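Local coordinates for Mll8193 protein (Mesorhizobium loti, PDB 3FH1) that is of unknown function but forms a dimer of NTF2-like, SnoaL-type subunits and probably binds a small molecule in a pocket, at residues A[44-49]-A[64-69]; A[81-86]-A[93-98]; A[89-94]-A[113-118]. One frame throughout, in Å; residues are numbered along the deposited sequence.

In the fold
Following the chain from the N terminus, contact 1 comes first: strand 46-49 leads through strand 59-61 into helix 63-75, and the contact closes that loop by laying the helix on the strand. Contact 2 follows in series, after contact 1 has closed, and zips up the hairpin of strands 80-89 and 92-100. Contact 3 takes over on the same strand, sharing Ala-93 and Thr-94, and pairs its beginning with strand 106-116. Nothing nests, but contact 3 opens inside the hairpin that contact 2 closes, so these two overlap as successive seams of one sheet. Contact 1 joins that sheet beyond strand 119-127; contacts 2 and 3 touch the second subunit at several residues, contact 1 through Glu-49.

Contact 1: residues A[44-49]-A[64-69]; sequences EECVIE and QACVQL
In Cys-66 a chi1 of -66° sets SG anti to the carbonyl carbon, and in Ile-48 a chi1 of -68° does the same for CG1, so that sulfur and methylene meet between strand 46-49 and helix 64-69. Ile-48 CG1 lies 3.7 Å from Cys-66 SG, and Ile-48 CD1 comes equally near to Cys-66 CB, so the isoleucine touches both side-chain atoms of the cysteine. The same sulfur approaches the backbone at Cys-46 O, 3.4 Å away. Although Cys-46 SG and Cys-66 SG are neighbours, their separation of 4.0 Å is far beyond that of a disulfide. This is helix-on-sheet packing within the NTF2-like fold, where the axes of strand 46-49 and of the helical segment 64-69 come within 8.1 Å and cross at 48°. A turn farther along the helix, Leu-69 extends the apolar seam: its CD2 branch meets Ile-48 CD1 at 4.0 Å and touches CG2 as well, the two side chains crossing obliquely. An alanine in place of Ile-48 would probably open a gap beneath the helix, leaving Cys-66 CB and Leu-69 CD2 without their apolar partner. Ile-48 also lies close to an unidentified bound ligand. Strand 119-127 flanks the contact through Ile-120, which touches Cys-46, while Ile-42 packs against Cys-66 and His-60 against Leu-69.

Contact 2: residues A[81-86]-A[93-98]; sequences FDLEET and ATIRWR
Arg-96 O is gripped by two backbone donors, Glu-84 N at 2.8 Å and Glu-85 N at 3.3 Å, both reaching it from the same face of the carbonyl plane. This is a classic beta bulge in the antiparallel hairpin of strands 80-89 and 92-100: Glu-84 and Glu-85 together face Arg-96, and the register shifts by one between the pairs Leu-83/Trp-97 and Glu-85/Arg-96. The extra residue sets two carboxylates around one guanidinium. Glu-84 OE1 takes a salt bridge from Arg-96 NH1 at 2.9 Å, met from above the carboxylate plane, whereas Glu-85 OE1 holds NH2 only weakly and Glu-85 CB lies over one guanidinium face. Each acid has a stronger partner elsewhere, Arg-108 for Glu-84 and Arg-92 of the second subunit for Glu-85. On the other face of the sheet, Trp-97 CG takes the crowded position between the backbone N and the carbonyl carbon (chi1 48°); the side chain lies near an unidentified bound ligand, and its NE1 is hydrogen-bonded to Asn-111 OD1. The edge of Phe-81 points at the face of the six-membered ring of Trp-97 in a T-shaped stack, planes at 90°, with Phe-81 CE2 4.0 Å from Trp-97 CE3.

Contact 3: residues A[89-94]-A[113-118]; sequences AGDRAT and MRVQDG
Arg-92 and Arg-114 lie side by side and point the same way, an antiparallel non-hydrogen-bonded pair where strand 92-100 runs beside strand 106-116 in the curved sheet of the NTF2-like fold. Their guanidinium planes are turned 48° apart, and instead of stacking, Arg-114 puts its CD methylene over one face of the Arg-92 guanidinium, 3.8 Å from Arg-92 NE. The two like charges stay apart, with 4.7 Å between Arg-92 NH2 and Arg-114 NE, and each is probably eased by an acid: Glu-122 pairs with Arg-114, while Glu-85 of the second subunit pairs with Arg-92, which also makes a cation-pi contact with Phe-87 of that subunit. On the other face of the sheet, Ala-93 and the selenomethionine Met-113 form the next pair. Their backbones exchange two hydrogen bonds, the shorter from Met-113 N to Ala-93 O at 2.8 Å, and the Met-113 chain bends at chi2 and chi3, its end leading away from strand 92-94; Met-23 of helix 16-31 packs on Ala-93 and Phe-26 on Met-113. The seam ends at the type II' turn from Ala-89 to Arg-92, which presents Asp-91 to Val-115. There Asp-91 O accepts from Val-115 N at 2.8 Å, a nearly straight bond in the carbonyl plane. The carboxylate of Asp-91 is held through OD2 by a salt bridge to Arg-15, and Asp-91 CB lies 3.3 Å from Val-115 O.

Contact 1: residues A[44-49]-A[64-69]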
# COMPACT_ATOMS: atom_id res chain seq x y z
N GLU A 44 -16.04 -12.77 9.94
CA GLU A 44 -16.35 -14.11 9.45
C GLU A 44 -15.95 -14.24 8.01
O GLU A 44 -15.41 -15.29 7.60
CB GLU A 44 -17.84 -14.40 9.57
CG GLU A 44 -18.20 -15.81 9.23
CD GLU A 44 -19.72 -16.07 9.32
OE1 GLU A 44 -20.44 -15.84 8.33
OE2 GLU A 44 -20.17 -16.50 10.39
N GLU A 45 -16.18 -13.19 7.24
CA GLU A 45 -15.97 -13.20 5.80
C GLU A 45 -14.64 -12.58 5.38
O GLU A 45 -14.41 -12.38 4.17
CB GLU A 45 -17.12 -12.48 5.07
CG GLU A 45 -17.10 -10.96 5.18
CD GLU A 45 -17.82 -10.38 6.46
OE1 GLU A 45 -17.91 -11.04 7.54
OE2 GLU A 45 -18.29 -9.21 6.35
N CYS A 46 -13.74 -12.33 6.33
CA CYS A 46 -12.44 -11.65 6.04
C CYS A 46 -11.71 -12.29 4.84
O CYS A 46 -11.71 -13.50 4.72
CB CYS A 46 -11.54 -11.71 7.23
SG CYS A 46 -10.07 -10.65 7.11
N VAL A 47 -11.10 -11.46 3.99
CA VAL A 47 -10.29 -11.92 2.89
C VAL A 47 -8.88 -11.32 3.02
O VAL A 47 -8.74 -10.12 3.22
CB VAL A 47 -10.88 -11.50 1.55
CG1 VAL A 47 -9.97 -11.81 0.34
CG2 VAL A 47 -12.24 -12.20 1.35
N ILE A 48 -7.87 -12.16 2.85
CA ILE A 48 -6.49 -11.70 2.70
C ILE A 48 -6.11 -11.92 1.21
O ILE A 48 -6.33 -12.99 0.64
CB ILE A 48 -5.55 -12.52 3.58
CG1 ILE A 48 -5.83 -12.23 5.05
CG2 ILE A 48 -4.05 -12.21 3.24
CD1 ILE A 48 -5.09 -13.23 5.99
N GLU A 49 -5.50 -10.89 0.61
CA GLU A 49 -4.86 -11.01 -0.71
C GLU A 49 -3.40 -10.98 -0.35
O GLU A 49 -2.84 -9.93 -0.03
CB GLU A 49 -5.30 -9.92 -1.64
CG GLU A 49 -6.79 -10.00 -1.97
CD GLU A 49 -7.25 -9.04 -3.03
OE1 GLU A 49 -6.47 -8.19 -3.50
OE2 GLU A 49 -8.47 -9.14 -3.37
N GLN A 64 -11.36 -18.62 9.44
CA GLN A 64 -10.48 -19.73 9.75
C GLN A 64 -9.17 -19.65 8.97
O GLN A 64 -8.06 -19.81 9.52
CB GLN A 64 -11.20 -21.04 9.48
CG GLN A 64 -10.41 -22.26 9.78
CD GLN A 64 -11.15 -23.53 9.41
OE1 GLN A 64 -11.43 -23.79 8.22
NE2 GLN A 64 -11.42 -24.34 10.40
N ALA A 65 -9.30 -19.49 7.65
CA ALA A 65 -8.13 -19.40 6.74
C ALA A 65 -7.24 -18.21 7.13
O ALA A 65 -6.01 -18.31 7.06
CB ALA A 65 -8.59 -19.26 5.30
N CYS A 66 -7.87 -17.09 7.46
CA CYS A 66 -7.12 -15.87 7.78
C CYS A 66 -6.39 -16.05 9.10
O CYS A 66 -5.21 -15.75 9.19
CB CYS A 66 -8.01 -14.66 7.80
SG CYS A 66 -8.69 -14.28 6.17
N VAL A 67 -7.07 -16.57 10.12
CA VAL A 67 -6.40 -16.92 11.41
C VAL A 67 -5.26 -17.90 11.19
O VAL A 67 -4.14 -17.70 11.72
CB VAL A 67 -7.38 -17.47 12.50
CG1 VAL A 67 -6.57 -18.03 13.70
CG2 VAL A 67 -8.40 -16.32 12.91
N GLN A 68 -5.48 -18.94 10.39
CA GLN A 68 -4.44 -19.95 10.22
C GLN A 68 -3.19 -19.32 9.59
O GLN A 68 -2.07 -19.62 10.03
CB GLN A 68 -4.92 -21.09 9.35
CG GLN A 68 -3.96 -22.26 9.25
CD GLN A 68 -4.64 -23.47 8.58
OE1 GLN A 68 -5.78 -23.85 8.93
NE2 GLN A 68 -3.95 -24.06 7.60
N LEU A 69 -3.37 -18.49 8.57
CA LEU A 69 -2.25 -17.91 7.85
C LEU A 69 -1.48 -16.96 8.75
O LEU A 69 -0.28 -17.07 8.92
CB LEU A 69 -2.67 -17.20 6.58
CG LEU A 69 -1.55 -16.46 5.77
CD1 LEU A 69 -0.61 -17.43 5.18
CD2 LEU A 69 -2.13 -15.57 4.70

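Contact 2: residues A[81-86]-A[93-98]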
# COMPACT_ATOMS: atom_id res chain seq x y z
N PHE A 81 8.95 -8.85 12.32
CA PHE A 81 8.63 -7.65 11.57
C PHE A 81 9.08 -6.41 12.32
O PHE A 81 8.91 -6.34 13.54
CB PHE A 81 7.11 -7.48 11.36
CG PHE A 81 6.49 -8.50 10.43
CD1 PHE A 81 6.07 -9.73 10.90
CD2 PHE A 81 6.25 -8.19 9.11
CE1 PHE A 81 5.47 -10.67 10.01
CE2 PHE A 81 5.66 -9.11 8.26
CZ PHE A 81 5.26 -10.36 8.75
N ASP A 82 9.63 -5.44 11.59
CA ASP A 82 9.77 -4.09 12.08
C ASP A 82 8.65 -3.27 11.46
O ASP A 82 8.38 -3.36 10.26
CB ASP A 82 11.08 -3.46 11.66
CG ASP A 82 12.29 -4.15 12.21
OD1 ASP A 82 12.20 -4.70 13.32
OD2 ASP A 82 13.33 -4.13 11.54
N LEU A 83 7.98 -2.49 12.28
CA LEU A 83 6.94 -1.58 11.82
C LEU A 83 7.58 -0.27 11.39
O LEU A 83 8.29 0.39 12.18
CB LEU A 83 5.95 -1.29 12.93
CG LEU A 83 5.14 -2.53 13.35
CD1 LEU A 83 4.35 -2.26 14.62
CD2 LEU A 83 4.19 -2.94 12.21
N GLU A 84 7.30 0.12 10.16
CA GLU A 84 7.78 1.39 9.64
C GLU A 84 6.78 2.51 9.93
O GLU A 84 7.16 3.58 10.42
CB GLU A 84 8.09 1.32 8.14
CG GLU A 84 9.23 0.42 7.82
CD GLU A 84 9.52 0.37 6.30
OE1 GLU A 84 8.69 0.87 5.52
OE2 GLU A 84 10.57 -0.17 5.93
N GLU A 85 5.51 2.28 9.62
CA GLU A 85 4.48 3.29 9.83
C GLU A 85 3.12 2.67 9.74
O GLU A 85 2.85 1.94 8.79
CB GLU A 85 4.54 4.40 8.78
CG GLU A 85 3.59 5.57 9.09
CD GLU A 85 3.44 6.49 7.88
OE1 GLU A 85 3.22 6.00 6.76
OE2 GLU A 85 3.46 7.67 8.10
N THR A 86 2.26 3.01 10.68
CA THR A 86 0.83 2.69 10.58
C THR A 86 0.10 4.01 10.42
O THR A 86 0.25 4.91 11.28
CB THR A 86 0.28 1.99 11.84
OG1 THR A 86 1.01 0.78 12.07
CG2 THR A 86 -1.19 1.71 11.72
N ALA A 93 -6.56 1.47 6.93
CA ALA A 93 -5.24 1.74 7.41
C ALA A 93 -4.24 1.19 6.47
O ALA A 93 -4.50 0.29 5.68
CB ALA A 93 -5.03 1.08 8.75
N THR A 94 -3.06 1.79 6.52
CA THR A 94 -1.90 1.19 5.84
C THR A 94 -0.83 0.88 6.90
O THR A 94 -0.67 1.63 7.85
CB THR A 94 -1.29 2.10 4.71
OG1 THR A 94 -0.80 3.35 5.26
CG2 THR A 94 -2.28 2.33 3.62
N ILE A 95 -0.17 -0.25 6.77
CA ILE A 95 0.90 -0.63 7.70
C ILE A 95 2.09 -0.98 6.87
O ILE A 95 2.07 -1.99 6.14
CB ILE A 95 0.56 -1.86 8.58
CG1 ILE A 95 -0.81 -1.68 9.28
CG2 ILE A 95 1.68 -2.10 9.55
CD1 ILE A 95 -1.37 -3.01 9.86
N ARG A 96 3.09 -0.08 6.90
CA ARG A 96 4.38 -0.38 6.25
C ARG A 96 5.27 -1.10 7.23
O ARG A 96 5.35 -0.75 8.41
CB ARG A 96 5.07 0.87 5.71
CG ARG A 96 4.48 1.41 4.41
CD ARG A 96 5.37 2.53 3.90
NE ARG A 96 5.42 3.76 4.69
CZ ARG A 96 6.51 4.26 5.28
NH1 ARG A 96 7.62 3.57 5.38
NH2 ARG A 96 6.49 5.47 5.83
N TRP A 97 5.98 -2.11 6.73
CA TRP A 97 6.82 -2.99 7.50
C TRP A 97 8.04 -3.49 6.77
O TRP A 97 8.16 -3.38 5.56
CB TRP A 97 5.98 -4.19 8.02
CG TRP A 97 5.12 -4.86 7.00
CD1 TRP A 97 3.76 -4.74 6.90
CD2 TRP A 97 5.50 -5.82 5.99
NE1 TRP A 97 3.28 -5.49 5.88
CE2 TRP A 97 4.31 -6.18 5.31
CE3 TRP A 97 6.70 -6.40 5.58
CZ2 TRP A 97 4.30 -7.09 4.25
CZ3 TRP A 97 6.68 -7.28 4.53
CH2 TRP A 97 5.51 -7.63 3.90
N ARG A 98 8.98 -4.03 7.55
CA ARG A 98 10.12 -4.78 7.06
C ARG A 98 10.03 -6.17 7.70
O ARG A 98 9.96 -6.29 8.94
CB ARG A 98 11.43 -4.12 7.41
CG ARG A 98 12.61 -4.97 6.96
CD ARG A 98 13.94 -4.33 7.24
NE ARG A 98 14.13 -3.00 6.68
CZ ARG A 98 14.69 -2.80 5.49
NH1 ARG A 98 15.07 -3.84 4.74
NH2 ARG A 98 14.88 -1.58 5.04
O HOH W 1 1.62 3.27 6.40

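Contact 3: residues A[89-94]-A[113-118]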
# COMPACT_ATOMS: atom_id res chain seq x y z
N ALA A 89 -7.12 6.08 8.62
CA ALA A 89 -8.12 7.06 8.24
C ALA A 89 -9.46 6.36 8.12
O ALA A 89 -9.65 5.50 7.26
CB ALA A 89 -7.73 7.79 6.92
N GLY A 90 -10.38 6.69 9.02
CA GLY A 90 -11.70 6.12 8.96
C GLY A 90 -11.61 4.65 9.25
O GLY A 90 -11.02 4.26 10.26
N ASP A 91 -12.18 3.83 8.37
CA ASP A 91 -12.21 2.36 8.53
C ASP A 91 -11.02 1.71 7.77
O ASP A 91 -10.94 0.47 7.61
CB ASP A 91 -13.52 1.82 7.96
CG ASP A 91 -14.69 2.14 8.78
OD1 ASP A 91 -14.58 2.12 10.04
OD2 ASP A 91 -15.75 2.37 8.15
N ARG A 92 -10.04 2.50 7.34
CA ARG A 92 -8.89 1.98 6.60
C ARG A 92 -7.56 2.28 7.23
O ARG A 92 -7.44 3.23 8.00
CB ARG A 92 -8.90 2.57 5.18
CG ARG A 92 -10.15 2.10 4.44
CD ARG A 92 -9.93 2.16 3.02
NE ARG A 92 -11.13 1.90 2.28
CZ ARG A 92 -11.10 1.61 1.00
NH1 ARG A 92 -9.93 1.54 0.37
NH2 ARG A 92 -12.23 1.44 0.35
N ALA A 93 -6.56 1.47 6.93
CA ALA A 93 -5.24 1.74 7.41
C ALA A 93 -4.24 1.19 6.47
O ALA A 93 -4.50 0.29 5.68
CB ALA A 93 -5.03 1.08 8.75
N THR A 94 -3.06 1.79 6.52
CA THR A 94 -1.90 1.19 5.84
C THR A 94 -0.83 0.88 6.90
O THR A 94 -0.67 1.63 7.85
CB THR A 94 -1.29 2.10 4.71
OG1 THR A 94 -0.80 3.35 5.26
CG2 THR A 94 -2.28 2.33 3.62
N MSE A 113 -5.40 -2.27 4.83
CA MSE A 113 -6.37 -2.89 5.75
C MSE A 113 -7.66 -2.18 5.75
O MSE A 113 -7.69 -0.96 5.68
CB MSE A 113 -5.81 -2.87 7.19
CG MSE A 113 -4.42 -3.43 7.36
SE MSE A 113 -4.31 -5.33 7.22
CE MSE A 113 -5.09 -5.74 8.94
N ARG A 114 -8.75 -2.95 5.86
CA ARG A 114 -10.07 -2.37 5.91
C ARG A 114 -10.92 -3.07 6.97
O ARG A 114 -10.87 -4.32 7.07
CB ARG A 114 -10.75 -2.40 4.56
CG ARG A 114 -12.11 -1.69 4.56
CD ARG A 114 -12.69 -1.48 3.18
NE ARG A 114 -12.89 -2.72 2.45
CZ ARG A 114 -13.98 -3.47 2.54
NH1 ARG A 114 -14.98 -3.11 3.32
NH2 ARG A 114 -14.05 -4.58 1.82
N VAL A 115 -11.61 -2.27 7.79
CA VAL A 115 -12.46 -2.80 8.84
C VAL A 115 -13.89 -2.45 8.63
O VAL A 115 -14.22 -1.39 8.09
CB VAL A 115 -12.05 -2.26 10.20
CG1 VAL A 115 -10.62 -2.79 10.52
CG2 VAL A 115 -12.14 -0.73 10.20
N GLN A 116 -14.77 -3.35 9.08
CA GLN A 116 -16.21 -3.13 8.98
C GLN A 116 -16.79 -3.76 10.24
O GLN A 116 -16.38 -4.86 10.63
CB GLN A 116 -16.75 -3.81 7.75
CG GLN A 116 -18.21 -3.67 7.58
CD GLN A 116 -18.64 -4.27 6.27
OE1 GLN A 116 -19.33 -5.28 6.24
NE2 GLN A 116 -18.17 -3.68 5.18
N ASP A 117 -17.73 -3.08 10.88
CA ASP A 117 -18.32 -3.56 12.14
C ASP A 117 -17.26 -3.89 13.19
O ASP A 117 -17.45 -4.79 14.01
CB ASP A 117 -19.20 -4.80 11.92
CG ASP A 117 -20.60 -4.47 11.42
OD1 ASP A 117 -20.81 -3.31 10.98
OD2 ASP A 117 -21.47 -5.37 11.46
N GLY A 118 -16.16 -3.14 13.19
CA GLY A 118 -15.15 -3.33 14.22
C GLY A 118 -14.19 -4.50 14.06
O GLY A 118 -13.46 -4.82 15.00
O HOH W 2 -15.86 -0.55 11.64